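Long-range contacts in cell cycle serine/threonine-protein kinase CDC5/MSD2 (Saccharomyces cerevisiae, PDB 6MF4), which phosphorylates serine and threonine residues of cell-cycle proteins to drive mitotic exit, its polo-box domain, the part described here, recognising substrates: residues H95-V99 / L214-Q220; A136-Y141 / A152-S158; L252-L256 / F269-L273. One frame throughout, in Å; residues are numbered along the deposited sequence.

Contact 1 of 3, residues H95-V99 / L214-Q220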
ATOM      1  N   HIS A  95     -12.597  -4.883   3.352  1.00 28.08           N
ATOM      2  CA  HIS A  95     -11.809  -4.633   2.154  1.00 28.52           C
ATOM      3  C   HIS A  95     -10.800  -3.517   2.429  1.00 25.84           C
ATOM      4  O   HIS A  95     -11.173  -2.455   2.934  1.00 26.39           O
ATOM      5  CB  HIS A  95     -12.708  -4.252   0.974  1.00 39.05           C
ATOM      6  CG  HIS A  95     -13.313  -5.424   0.262  1.00 54.08           C
ATOM      7  ND1 HIS A  95     -12.657  -6.626   0.111  1.00 44.94           N
ATOM      8  CD2 HIS A  95     -14.515  -5.572  -0.344  1.00 57.65           C
ATOM      9  CE1 HIS A  95     -13.428  -7.466  -0.558  1.00 44.17           C
ATOM     10  NE2 HIS A  95     -14.561  -6.851  -0.846  1.00 60.18           N
ATOM     11  N   PRO A  96      -9.517  -3.750   2.110  1.00 23.93           N
ATOM     12  CA  PRO A  96      -8.535  -2.691   2.342  1.00 20.84           C
ATOM     13  C   PRO A  96      -8.505  -1.672   1.217  1.00 20.35           C
ATOM     14  O   PRO A  96      -9.078  -1.896   0.151  1.00 20.54           O
ATOM     15  CB  PRO A  96      -7.214  -3.457   2.402  1.00 26.35           C
ATOM     16  CG  PRO A  96      -7.420  -4.571   1.447  1.00 25.98           C
ATOM     17  CD  PRO A  96      -8.873  -4.976   1.602  1.00 25.63           C
ATOM     18  N   MET A  97      -7.844  -0.553   1.482  1.00 20.23           N
ATOM     19  CA  MET A  97      -7.450   0.391   0.451  1.00 28.21           C
ATOM     20  C   MET A  97      -6.565  -0.331  -0.549  1.00 22.13           C
ATOM     21  O   MET A  97      -5.712  -1.122  -0.147  1.00 24.21           O
ATOM     22  CB  MET A  97      -6.685   1.561   1.070  1.00 26.39           C
ATOM     23  CG  MET A  97      -6.494   2.748   0.151  1.00 34.35           C
ATOM     24  SD  MET A  97      -8.037   3.499  -0.390  1.00 34.49           S
ATOM     25  CE  MET A  97      -9.029   3.420   1.106  1.00 34.83           C
ATOM     26  N   ILE A  98      -6.750  -0.074  -1.841  1.00 16.06           N
ATOM     27  CA  ILE A  98      -5.848  -0.649  -2.838  1.00 16.92           C
ATOM     28  C   ILE A  98      -5.428   0.387  -3.870  1.00 18.36           C
ATOM     29  O   ILE A  98      -6.117   1.381  -4.103  1.00 18.10           O
ATOM     30  CB  ILE A  98      -6.470  -1.870  -3.570  1.00 25.74           C
ATOM     31  CG1 ILE A  98      -7.637  -1.459  -4.467  1.00 30.60           C
ATOM     32  CG2 ILE A  98      -6.901  -2.940  -2.563  1.00 31.11           C
ATOM     33  CD1 ILE A  98      -8.111  -2.579  -5.370  1.00 33.50           C
ATOM     34  N   VAL A  99      -4.268   0.141  -4.461  1.00 15.81           N
ATOM     35  CA  VAL A  99      -3.776   0.917  -5.582  1.00 18.26           C
ATOM     36  C   VAL A  99      -4.380   0.350  -6.858  1.00 18.68           C
ATOM     37  O   VAL A  99      -4.198  -0.828  -7.156  1.00 18.25           O
ATOM     38  CB  VAL A  99      -2.239   0.874  -5.657  1.00 19.99           C
ATOM     39  CG1 VAL A  99      -1.730   1.627  -6.877  1.00 16.06           C
ATOM     40  CG2 VAL A  99      -1.643   1.440  -4.386  1.00 19.51           C
ATOM     41  N   LEU A 214       1.298   0.844   2.068  1.00 16.32           N
ATOM     42  CA  LEU A 214       0.360   1.937   2.327  1.00 15.38           C
ATOM     43  C   LEU A 214       0.394   2.365   3.784  1.00 18.44           C
ATOM     44  O   LEU A 214       0.781   1.594   4.663  1.00 19.01           O
ATOM     45  CB  LEU A 214      -1.061   1.528   1.941  1.00 18.56           C
ATOM     46  CG  LEU A 214      -1.262   1.082   0.489  1.00 18.64           C
ATOM     47  CD1 LEU A 214      -2.719   0.732   0.239  1.00 20.91           C
ATOM     48  CD2 LEU A 214      -0.792   2.153  -0.486  1.00 21.39           C
ATOM     49  N   SER A 215      -0.038   3.596   4.034  1.00 18.05           N
ATOM     50  CA  SER A 215       0.155   4.227   5.331  1.00 18.12           C
ATOM     51  C   SER A 215      -0.714   3.644   6.443  1.00 21.61           C
ATOM     52  O   SER A 215      -0.500   3.960   7.614  1.00 22.97           O
ATOM     53  CB  SER A 215      -0.104   5.732   5.216  1.00 19.79           C
ATOM     54  OG  SER A 215      -1.433   5.992   4.801  1.00 17.60           O
ATOM     55  N   ASP A 216      -1.687   2.808   6.094  1.00 19.02           N
ATOM     56  CA  ASP A 216      -2.518   2.157   7.108  1.00 23.79           C
ATOM     57  C   ASP A 216      -1.991   0.767   7.468  1.00 28.46           C
ATOM     58  O   ASP A 216      -2.601   0.057   8.264  1.00 24.75           O
ATOM     59  CB  ASP A 216      -3.974   2.060   6.640  1.00 24.76           C
ATOM     60  CG  ASP A 216      -4.135   1.265   5.357  1.00 30.93           C
ATOM     61  OD1 ASP A 216      -3.117   0.876   4.751  1.00 24.14           O
ATOM     62  OD2 ASP A 216      -5.293   1.044   4.943  1.00 32.10           O
ATOM     63  N   GLY A 217      -0.856   0.386   6.885  1.00 24.42           N
ATOM     64  CA  GLY A 217      -0.229  -0.890   7.194  1.00 28.05           C
ATOM     65  C   GLY A 217      -0.576  -1.993   6.213  1.00 26.29           C
ATOM     66  O   GLY A 217      -0.149  -3.137   6.377  1.00 25.71           O
ATOM     67  N   THR A 218      -1.352  -1.655   5.189  1.00 23.07           N
ATOM     68  CA  THR A 218      -1.689  -2.609   4.142  1.00 20.17           C
ATOM     69  C   THR A 218      -0.545  -2.739   3.142  1.00 19.34           C
ATOM     70  O   THR A 218       0.098  -1.750   2.783  1.00 20.48           O
ATOM     71  CB  THR A 218      -2.984  -2.193   3.413  1.00 21.30           C
ATOM     72  OG1 THR A 218      -4.094  -2.348   4.303  1.00 27.60           O
ATOM     73  CG2 THR A 218      -3.229  -3.041   2.166  1.00 27.49           C
ATOM     74  N   PHE A 219      -0.291  -3.973   2.717  1.00 17.80           N
ATOM     75  CA  PHE A 219       0.699  -4.263   1.686  1.00 15.61           C
ATOM     76  C   PHE A 219      -0.000  -4.807   0.457  1.00 21.33           C
ATOM     77  O   PHE A 219      -0.834  -5.702   0.568  1.00 22.65           O
ATOM     78  CB  PHE A 219       1.734  -5.272   2.186  1.00 17.49           C
ATOM     79  CG  PHE A 219       2.591  -4.760   3.308  1.00 18.96           C
ATOM     80  CD1 PHE A 219       2.159  -4.835   4.621  1.00 18.05           C
ATOM     81  CD2 PHE A 219       3.832  -4.206   3.050  1.00 23.25           C
ATOM     82  CE1 PHE A 219       2.952  -4.370   5.652  1.00 20.09           C
ATOM     83  CE2 PHE A 219       4.628  -3.738   4.080  1.00 23.41           C
ATOM     84  CZ  PHE A 219       4.186  -3.818   5.380  1.00 18.07           C
ATOM     85  N   GLN A 220       0.332  -4.265  -0.709  1.00 14.84           N
ATOM     86  CA  GLN A 220      -0.239  -4.746  -1.958  1.00 17.14           C
ATOM     87  C   GLN A 220       0.858  -5.274  -2.866  1.00 18.60           C
ATOM     88  O   GLN A 220       1.927  -4.671  -2.978  1.00 19.10           O
ATOM     89  CB  GLN A 220      -1.021  -3.640  -2.663  1.00 17.92           C
ATOM     90  CG  GLN A 220      -1.696  -4.098  -3.937  1.00 17.48           C
ATOM     91  CD  GLN A 220      -2.573  -3.022  -4.534  1.00 20.09           C
ATOM     92  OE1 GLN A 220      -3.099  -2.170  -3.817  1.00 19.18           O
ATOM     93  NE2 GLN A 220      -2.723  -3.045  -5.853  1.00 17.64           N
TER
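Pro-96 and Thr-218, then Ile-98 and Gln-220, are the backbone positions that face each other here, with CA atoms 7.1 Å apart in the first pair. That is too far for a sheet pairing, so side chains must bridge the two segments. Residues 95–99 are an extended loop running into strand 99–103, whereas 214–220 make the tight connection between strands 209–214 and 219–223: a type I turn from Leu-214 to Gly-217, the glycine accepting a positive phi of 96°.

Gln-220 does the bridging. Its CG lies anti to the backbone N (chi1 -177°) and the chain stays extended, which carries the amide across to Val-99. There OE1 accepts from Val-99 N at 2.7 Å, while NE2 gives a nearly straight bond (173°) to Val-99 O at 3.0 Å. Both acceptor oxygens are met in their carbonyl planes on a lone pair, so the amide mimics the edge of a neighbouring strand. NE2 also bonds to Asn-222 OD1, which helps fix the flip of the amide.

Apolar groups fill in beside this pair. Leu-214 sends CD1 to Met-97 CB and CD2 to Val-99 CG2, each at 4.1 Å; two short branches suit a residue that must touch two neighbours. The CB of Pro-96 rests on Thr-218, whose backbone N bonds to Asp-216 OD1 from above the carboxylate plane, an Asx turn that braces the connection.

Glutamine is apt because one neutral amide both donates and accepts, meeting the N-H and C=O of a single residue. Met-97 O, by contrast, is buried against methyl groups, Leu-214 CD1 lying 3.5 Å away, and has no polar partner. The first strand of polo box 1 is thus fastened to polo box 2 by directional bonds as well as apolar contact.

Contact 2 of 3, residues A136-Y141 / A152-S158. With ZN (zinc ion), chain C.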
ATOM      1  N   ALA A 136     -11.609  16.611  -5.920  1.00 20.13           N
ATOM      2  CA  ALA A 136     -10.963  17.645  -6.723  1.00 21.97           C
ATOM      3  C   ALA A 136     -11.059  19.027  -6.079  1.00 22.94           C
ATOM      4  O   ALA A 136     -11.075  20.038  -6.782  1.00 30.27           O
ATOM      5  CB  ALA A 136     -11.567  17.684  -8.130  1.00 27.67           C
ATOM      6  N   GLU A 137     -11.117  19.070  -4.751  1.00 20.01           N
ATOM      7  CA  GLU A 137     -11.110  20.346  -4.029  1.00 23.38           C
ATOM      8  C   GLU A 137     -10.120  20.363  -2.863  1.00 29.21           C
ATOM      9  O   GLU A 137      -9.593  21.422  -2.519  1.00 25.88           O
ATOM     10  CB  GLU A 137     -12.520  20.683  -3.515  1.00 33.24           C
ATOM     11  CG  GLU A 137     -12.599  21.820  -2.472  1.00 51.69           C
ATOM     12  CD  GLU A 137     -11.975  23.140  -2.927  1.00 70.20           C
ATOM     13  OE1 GLU A 137     -11.953  24.090  -2.113  1.00 51.27           O
ATOM     14  OE2 GLU A 137     -11.508  23.241  -4.082  1.00 64.50           O
ATOM     15  N   GLU A 138      -9.869  19.206  -2.257  1.00 19.77           N
ATOM     16  CA  GLU A 138      -8.956  19.132  -1.117  1.00 16.08           C
ATOM     17  C   GLU A 138      -7.714  18.310  -1.440  1.00 18.64           C
ATOM     18  O   GLU A 138      -7.769  17.379  -2.245  1.00 18.84           O
ATOM     19  CB  GLU A 138      -9.659  18.525   0.100  1.00 20.22           C
ATOM     20  CG  GLU A 138     -10.939  19.240   0.509  1.00 23.36           C
ATOM     21  CD  GLU A 138     -11.265  19.052   1.977  1.00 21.13           C
ATOM     22  OE1 GLU A 138     -11.001  17.956   2.515  1.00 19.60           O
ATOM     23  OE2 GLU A 138     -11.785  20.004   2.599  1.00 20.80           O
ATOM     24  N   PHE A 139      -6.595  18.654  -0.808  1.00 13.89           N
ATOM     25  CA  PHE A 139      -5.406  17.814  -0.891  1.00 14.38           C
ATOM     26  C   PHE A 139      -4.593  17.889   0.393  1.00 16.25           C
ATOM     27  O   PHE A 139      -4.708  18.841   1.168  1.00 16.13           O
ATOM     28  CB  PHE A 139      -4.541  18.192  -2.109  1.00 15.84           C
ATOM     29  CG  PHE A 139      -3.812  19.504  -1.981  1.00 17.30           C
ATOM     30  CD1 PHE A 139      -4.409  20.688  -2.386  1.00 19.17           C
ATOM     31  CD2 PHE A 139      -2.514  19.549  -1.495  1.00 18.36           C
ATOM     32  CE1 PHE A 139      -3.729  21.895  -2.294  1.00 19.11           C
ATOM     33  CE2 PHE A 139      -1.832  20.751  -1.397  1.00 19.60           C
ATOM     34  CZ  PHE A 139      -2.446  21.928  -1.789  1.00 17.59           C
ATOM     35  N   TRP A 140      -3.801  16.842   0.613  1.00 15.66           N
ATOM     36  CA  TRP A 140      -2.804  16.797   1.672  1.00 12.14           C
ATOM     37  C   TRP A 140      -1.416  17.008   1.098  1.00 14.13           C
ATOM     38  O   TRP A 140      -1.078  16.418   0.075  1.00 15.16           O
ATOM     39  CB  TRP A 140      -2.811  15.449   2.396  1.00 14.76           C
ATOM     40  CG  TRP A 140      -4.045  15.112   3.142  1.00 17.15           C
ATOM     41  CD1 TRP A 140      -5.051  14.286   2.733  1.00 20.81           C
ATOM     42  CD2 TRP A 140      -4.405  15.568   4.449  1.00 18.21           C
ATOM     43  NE1 TRP A 140      -6.017  14.201   3.703  1.00 18.90           N
ATOM     44  CE2 TRP A 140      -5.647  14.981   4.767  1.00 20.49           C
ATOM     45  CE3 TRP A 140      -3.800  16.413   5.383  1.00 17.33           C
ATOM     46  CZ2 TRP A 140      -6.295  15.214   5.978  1.00 22.77           C
ATOM     47  CZ3 TRP A 140      -4.445  16.642   6.590  1.00 19.51           C
ATOM     48  CH2 TRP A 140      -5.678  16.044   6.876  1.00 22.25           C
ATOM     49  N   TYR A 141      -0.617  17.840   1.759  1.00 13.72           N
ATOM     50  CA  TYR A 141       0.818  17.892   1.502  1.00 15.09           C
ATOM     51  C   TYR A 141       1.527  17.137   2.617  1.00 14.02           C
ATOM     52  O   TYR A 141       1.422  17.500   3.788  1.00 16.60           O
ATOM     53  CB  TYR A 141       1.326  19.329   1.419  1.00 16.41           C
ATOM     54  CG  TYR A 141       2.826  19.410   1.232  1.00 16.32           C
ATOM     55  CD1 TYR A 141       3.431  18.887   0.099  1.00 19.26           C
ATOM     56  CD2 TYR A 141       3.636  20.007   2.188  1.00 20.59           C
ATOM     57  CE1 TYR A 141       4.803  18.954  -0.076  1.00 18.08           C
ATOM     58  CE2 TYR A 141       5.006  20.083   2.021  1.00 22.41           C
ATOM     59  CZ  TYR A 141       5.582  19.554   0.888  1.00 24.89           C
ATOM     60  OH  TYR A 141       6.945  19.623   0.713  1.00 27.88           O
ATOM     61  N   ALA A 152       1.188  15.542   7.766  1.00 23.37           N
ATOM     62  CA  ALA A 152       0.300  15.947   6.686  1.00 23.32           C
ATOM     63  C   ALA A 152      -0.360  17.279   7.004  1.00 21.48           C
ATOM     64  O   ALA A 152      -0.799  17.514   8.132  1.00 22.35           O
ATOM     65  CB  ALA A 152      -0.755  14.874   6.440  1.00 23.81           C
ATOM     66  N   SER A 153      -0.417  18.143   5.994  1.00 16.20           N
ATOM     67  CA  SER A 153      -1.089  19.432   6.086  1.00 17.49           C
ATOM     68  C   SER A 153      -2.258  19.496   5.106  1.00 19.94           C
ATOM     69  O   SER A 153      -2.116  19.171   3.928  1.00 18.22           O
ATOM     70  CB  SER A 153      -0.109  20.571   5.808  1.00 24.44           C
ATOM     71  OG  SER A 153       0.785  20.740   6.891  1.00 28.37           O
ATOM     72  N   HIS A 154      -3.402  19.937   5.619  1.00 17.06           N
ATOM     73  CA  HIS A 154      -4.665  19.993   4.884  1.00 18.41           C
ATOM     74  C   HIS A 154      -4.790  21.293   4.087  1.00 21.79           C
ATOM     75  O   HIS A 154      -4.666  22.379   4.655  1.00 20.39           O
ATOM     76  CB  HIS A 154      -5.810  19.854   5.894  1.00 20.22           C
ATOM     77  CG  HIS A 154      -7.182  19.845   5.291  1.00 21.10           C
ATOM     78  ND1 HIS A 154      -7.748  20.957   4.712  1.00 20.22           N
ATOM     79  CD2 HIS A 154      -8.118  18.868   5.232  1.00 19.53           C
ATOM     80  CE1 HIS A 154      -8.969  20.662   4.298  1.00 24.07           C
ATOM     81  NE2 HIS A 154      -9.219  19.403   4.607  1.00 18.46           N
ATOM     82  N   TYR A 155      -5.032  21.182   2.779  1.00 17.95           N
ATOM     83  CA  TYR A 155      -5.207  22.357   1.918  1.00 20.17           C
ATOM     84  C   TYR A 155      -6.402  22.243   0.979  1.00 20.79           C
ATOM     85  O   TYR A 155      -6.901  21.150   0.716  1.00 16.45           O
ATOM     86  CB  TYR A 155      -3.956  22.598   1.072  1.00 20.98           C
ATOM     87  CG  TYR A 155      -2.763  23.074   1.857  1.00 22.76           C
ATOM     88  CD1 TYR A 155      -2.689  24.378   2.324  1.00 26.53           C
ATOM     89  CD2 TYR A 155      -1.706  22.221   2.125  1.00 20.71           C
ATOM     90  CE1 TYR A 155      -1.597  24.815   3.042  1.00 24.75           C
ATOM     91  CE2 TYR A 155      -0.612  22.647   2.839  1.00 19.50           C
ATOM     92  CZ  TYR A 155      -0.561  23.946   3.296  1.00 23.95           C
ATOM     93  OH  TYR A 155       0.534  24.372   4.009  1.00 27.35           O
ATOM     94  N   LEU A 156      -6.840  23.396   0.474  1.00 24.70           N
ATOM     95  CA  LEU A 156      -7.833  23.471  -0.590  1.00 24.80           C
ATOM     96  C   LEU A 156      -7.157  23.895  -1.886  1.00 26.83           C
ATOM     97  O   LEU A 156      -6.306  24.786  -1.879  1.00 27.11           O
ATOM     98  CB  LEU A 156      -8.938  24.468  -0.238  1.00 30.53           C
ATOM     99  CG  LEU A 156      -9.622  24.311   1.119  1.00 27.48           C
ATOM    100  CD1 LEU A 156     -10.684  25.386   1.297  1.00 31.71           C
ATOM    101  CD2 LEU A 156     -10.232  22.928   1.267  1.00 29.48           C
ATOM    102  N   LEU A 157      -7.535  23.267  -2.996  1.00 24.69           N
ATOM    103  CA  LEU A 157      -6.984  23.637  -4.297  1.00 32.32           C
ATOM    104  C   LEU A 157      -7.319  25.090  -4.617  1.00 41.02           C
ATOM    105  O   LEU A 157      -6.538  25.787  -5.263  1.00 45.74           O
ATOM    106  CB  LEU A 157      -7.518  22.718  -5.399  1.00 32.15           C
ATOM    107  CG  LEU A 157      -7.000  21.277  -5.401  1.00 39.99           C
ATOM    108  CD1 LEU A 157      -7.771  20.428  -6.400  1.00 42.54           C
ATOM    109  CD2 LEU A 157      -5.515  21.234  -5.715  1.00 38.60           C
ATOM    110  N   SER A 158      -8.477  25.542  -4.144  1.00 38.67           N
ATOM    111  CA  SER A 158      -8.926  26.912  -4.374  1.00 45.38           C
ATOM    112  C   SER A 158      -8.132  27.924  -3.544  1.00 43.52           C
ATOM    113  O   SER A 158      -8.146  29.120  -3.836  1.00 56.50           O
ATOM    114  CB  SER A 158     -10.416  27.038  -4.054  1.00 41.20           C
ATOM    115  OG  SER A 158     -10.669  26.757  -2.687  1.00 44.57           O
TER
HETATM  116 ZN    ZN C 802     -10.838  18.092   4.480  1.00 29.45          ZN
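Glu-138 and His-154 reach from neighbouring antiparallel strands to one zinc ion. From CB, which lies 3.9 Å from Tyr-155 O, the glutamate runs beside Leu-156, pointing the same way. Its CG packs on Leu-156 CD2, the carboxylate carbon faces the metal, and OE1 binds zinc at 2.0 Å; OE2, 2.8 Å from zinc, lies near the edge of the His-154 ring. Having CG anti to the carbonyl carbon (chi1 -55°) and an extended chain beyond brings the carboxylate to the ion, its plane turned 89° from the imidazole. His-154 NE2 supplies the second bond at 2.1 Å and His-194 the third protein ligand. Carboxylate and imidazole suit zinc, and their shared ion explains why OE1 and NE2 sit close without a hydrogen bond.

Beside the site, the edge of His-154 meets the face of Trp-140 in a T-shaped stack, planes at 88°. The indole NE1 bonds to Asp-197, which satisfies it and helps hold the ring beside the site. On the other face of the sheet, Tyr-155 CB makes a CH-pi contact over the Phe-139 ring, 3.6 Å from its centroid. Leu-157 CD2 touches Phe-139 CD1 obliquely. Backbone bonds in both directions join Phe-139 to Tyr-155 and Tyr-141 to Ser-153.

The pair is a beta hairpin of polo box 1, built from strands 138–145 and 149–156 at one end of its six-stranded sheet. Strand 129–132 borders it on the inner side, and helix 165–178 packs Leu-168 against Phe-139 and Leu-157, while the zinc face receives the segment carrying His-194.

Contact 3 of 3, residues L252-L256 / F269-L273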
ATOM      1  N   LEU A 252      -6.494 -15.125   6.134  1.00 19.24           N
ATOM      2  CA  LEU A 252      -5.400 -15.824   5.480  1.00 21.59           C
ATOM      3  C   LEU A 252      -5.389 -17.305   5.855  1.00 22.01           C
ATOM      4  O   LEU A 252      -5.152 -18.163   5.008  1.00 22.40           O
ATOM      5  CB  LEU A 252      -4.063 -15.175   5.842  1.00 20.64           C
ATOM      6  CG  LEU A 252      -2.799 -15.849   5.303  1.00 20.77           C
ATOM      7  CD1 LEU A 252      -2.847 -15.988   3.787  1.00 25.02           C
ATOM      8  CD2 LEU A 252      -1.562 -15.068   5.726  1.00 18.21           C
ATOM      9  N   VAL A 253      -5.653 -17.600   7.121  1.00 23.54           N
ATOM     10  CA  VAL A 253      -5.604 -18.978   7.594  1.00 23.79           C
ATOM     11  C   VAL A 253      -6.658 -19.826   6.878  1.00 26.30           C
ATOM     12  O   VAL A 253      -6.445 -21.010   6.629  1.00 26.33           O
ATOM     13  CB  VAL A 253      -5.798 -19.054   9.130  1.00 22.86           C
ATOM     14  CG1 VAL A 253      -7.180 -18.557   9.539  1.00 25.83           C
ATOM     15  CG2 VAL A 253      -5.554 -20.476   9.629  1.00 29.24           C
ATOM     16  N   GLU A 254      -7.780 -19.208   6.521  1.00 24.19           N
ATOM     17  CA  GLU A 254      -8.829 -19.894   5.772  1.00 26.98           C
ATOM     18  C   GLU A 254      -8.366 -20.255   4.359  1.00 30.74           C
ATOM     19  O   GLU A 254      -8.687 -21.329   3.847  1.00 29.45           O
ATOM     20  CB  GLU A 254     -10.088 -19.026   5.711  1.00 34.33           C
ATOM     21  CG  GLU A 254     -11.224 -19.623   4.887  1.00 54.96           C
ATOM     22  CD  GLU A 254     -12.451 -18.726   4.842  1.00 55.24           C
ATOM     23  OE1 GLU A 254     -13.185 -18.773   3.830  1.00 53.06           O
ATOM     24  OE2 GLU A 254     -12.685 -17.977   5.816  1.00 51.25           O
ATOM     25  N   VAL A 255      -7.611 -19.359   3.729  1.00 28.37           N
ATOM     26  CA  VAL A 255      -7.080 -19.612   2.393  1.00 26.99           C
ATOM     27  C   VAL A 255      -6.017 -20.702   2.450  1.00 28.42           C
ATOM     28  O   VAL A 255      -5.926 -21.535   1.551  1.00 30.97           O
ATOM     29  CB  VAL A 255      -6.482 -18.329   1.763  1.00 27.34           C
ATOM     30  CG1 VAL A 255      -5.739 -18.642   0.466  1.00 26.39           C
ATOM     31  CG2 VAL A 255      -7.578 -17.310   1.503  1.00 25.85           C
ATOM     32  N   LEU A 256      -5.216 -20.695   3.510  1.00 26.20           N
ATOM     33  CA  LEU A 256      -4.177 -21.703   3.673  1.00 27.57           C
ATOM     34  C   LEU A 256      -4.803 -23.088   3.824  1.00 27.92           C
ATOM     35  O   LEU A 256      -4.354 -24.049   3.198  1.00 34.16           O
ATOM     36  CB  LEU A 256      -3.290 -21.374   4.875  1.00 26.00           C
ATOM     37  CG  LEU A 256      -2.401 -20.143   4.679  1.00 24.04           C
ATOM     38  CD1 LEU A 256      -1.762 -19.719   5.990  1.00 25.23           C
ATOM     39  CD2 LEU A 256      -1.334 -20.406   3.633  1.00 28.55           C
ATOM     40  N   PHE A 269      -1.417 -19.427  -5.504  1.00 32.16           N
ATOM     41  CA  PHE A 269      -1.352 -18.710  -4.238  1.00 33.54           C
ATOM     42  C   PHE A 269      -0.094 -19.009  -3.418  1.00 26.86           C
ATOM     43  O   PHE A 269       0.515 -18.093  -2.862  1.00 27.39           O
ATOM     44  CB  PHE A 269      -2.597 -19.025  -3.405  1.00 34.68           C
ATOM     45  CG  PHE A 269      -2.498 -18.580  -1.975  1.00 30.90           C
ATOM     46  CD1 PHE A 269      -2.631 -17.243  -1.638  1.00 39.57           C
ATOM     47  CD2 PHE A 269      -2.275 -19.502  -0.967  1.00 37.82           C
ATOM     48  CE1 PHE A 269      -2.537 -16.833  -0.318  1.00 34.35           C
ATOM     49  CE2 PHE A 269      -2.180 -19.101   0.349  1.00 36.64           C
ATOM     50  CZ  PHE A 269      -2.312 -17.765   0.675  1.00 33.67           C
ATOM     51  N   ARG A 270       0.309 -20.273  -3.343  1.00 26.89           N
ATOM     52  CA  ARG A 270       1.414 -20.642  -2.464  1.00 28.10           C
ATOM     53  C   ARG A 270       2.737 -20.034  -2.920  1.00 25.40           C
ATOM     54  O   ARG A 270       3.567 -19.644  -2.096  1.00 24.07           O
ATOM     55  CB  ARG A 270       1.549 -22.163  -2.373  1.00 35.80           C
ATOM     56  CG  ARG A 270       2.643 -22.628  -1.412  1.00 40.36           C
ATOM     57  CD  ARG A 270       2.384 -22.160   0.023  1.00 43.52           C
ATOM     58  NE  ARG A 270       3.273 -21.074   0.436  1.00 36.22           N
ATOM     59  CZ  ARG A 270       3.331 -20.583   1.672  1.00 40.19           C
ATOM     60  NH1 ARG A 270       2.545 -21.072   2.625  1.00 39.75           N
ATOM     61  NH2 ARG A 270       4.173 -19.598   1.956  1.00 32.74           N
ATOM     62  N   GLU A 271       2.942 -19.962  -4.230  1.00 24.56           N
ATOM     63  CA  GLU A 271       4.147 -19.340  -4.760  1.00 25.20           C
ATOM     64  C   GLU A 271       4.117 -17.840  -4.480  1.00 22.60           C
ATOM     65  O   GLU A 271       5.133 -17.239  -4.131  1.00 22.92           O
ATOM     66  CB  GLU A 271       4.279 -19.604  -6.261  1.00 27.47           C
ATOM     67  CG  GLU A 271       5.398 -18.823  -6.950  1.00 34.87           C
ATOM     68  CD  GLU A 271       6.775 -19.106  -6.366  1.00 42.38           C
ATOM     69  OE1 GLU A 271       6.946 -20.146  -5.694  1.00 44.97           O
ATOM     70  OE2 GLU A 271       7.691 -18.282  -6.583  1.00 42.00           O
ATOM     71  N   LYS A 272       2.944 -17.240  -4.625  1.00 22.97           N
ATOM     72  CA  LYS A 272       2.807 -15.807  -4.401  1.00 22.65           C
ATOM     73  C   LYS A 272       3.037 -15.459  -2.934  1.00 21.58           C
ATOM     74  O   LYS A 272       3.691 -14.465  -2.630  1.00 21.49           O
ATOM     75  CB  LYS A 272       1.436 -15.324  -4.871  1.00 24.13           C
ATOM     76  CG  LYS A 272       1.348 -15.255  -6.390  1.00 25.10           C
ATOM     77  CD  LYS A 272      -0.045 -14.926  -6.886  1.00 33.33           C
ATOM     78  CE  LYS A 272      -0.061 -14.763  -8.409  1.00 37.78           C
ATOM     79  NZ  LYS A 272       1.006 -15.556  -9.106  1.00 36.36           N
ATOM     80  N   LEU A 273       2.525 -16.283  -2.022  1.00 21.44           N
ATOM     81  CA  LEU A 273       2.713 -16.016  -0.598  1.00 21.74           C
ATOM     82  C   LEU A 273       4.187 -16.133  -0.216  1.00 22.71           C
ATOM     83  O   LEU A 273       4.674 -15.402   0.643  1.00 21.08           O
ATOM     84  CB  LEU A 273       1.869 -16.966   0.251  1.00 26.93           C
ATOM     85  CG  LEU A 273       1.830 -16.638   1.748  1.00 28.11           C
ATOM     86  CD1 LEU A 273       1.175 -15.277   2.003  1.00 23.43           C
ATOM     87  CD2 LEU A 273       1.103 -17.732   2.522  1.00 30.53           C
TER
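Phe-269 reaches across to helix 252–258 and is gripped there by Val-255, Leu-252 and Leu-256. With CG anti to the backbone N (chi1 168°), its ring projects into the gap between the helices, whose short segments approach no closer than 12.2 Å between axes and run at 134°. So wide a spacing suits a large aromatic residue. The cluster joins the two closing helices of polo box 2 against its sheet, where Leu-252 and Val-255 also meet Val-238 of strand 237–241.

Val-255 covers one face of the ring. Its CG1, itself anti to the backbone N, sits over the centre of the ring, 3.5 Å from the centroid and 12° off the normal, a clear CH-pi contact. Valine's short branch puts a methyl straight over the ring from close to the helix. The opposite face is lined by Leu-273 CB, one turn on in the same helix as Phe-269.

The two leucines meet the ring at its rim. Leu-252 CD1 lies in the ring plane, 3.6 Å from Phe-269 CZ, and Leu-256 CD2 is there too, the same distance from Phe-269 CE2. Leu-256 crosses both Phe-269 and Leu-273 at about a right angle, and its CD2 also touches Leu-273 CD2 at 3.8 Å. One methyl, CD2, serves both partners. Arg-270 comes near Leu-256 through NH1, but its charge is directed to a salt bridge with Glu-77 of helix 56–82, and its guanidinium face lies over Leu-273 CD2.

The ring thus meets methyl groups on one face and at the CZ and CE2 edge, and a methylene on its other face. Cohesion between these helices therefore rests on apolar and CH-pi contacts, with the charged group kept at the margin.

Following the chain from the N terminus, after the short strand 49–50 comes the long helix 56–82, and the loop after it supplies 95–99. That segment waits 114 residues for its partner, 214–220, so contact 1 spans polo box 1 and ties it to the turn between strands 209–214 and 219–223 of polo box 2. Within this long excursion contact 2 opens and closes, a local hairpin at the far end of the first sheet. Contact 3 follows in series, joining two helices after the second sheet is complete. No contact crosses another. Contacts 2 and 3 lie on opposite sides of the chain's centre, their centres about 39 Å apart, with contact 1 near the middle.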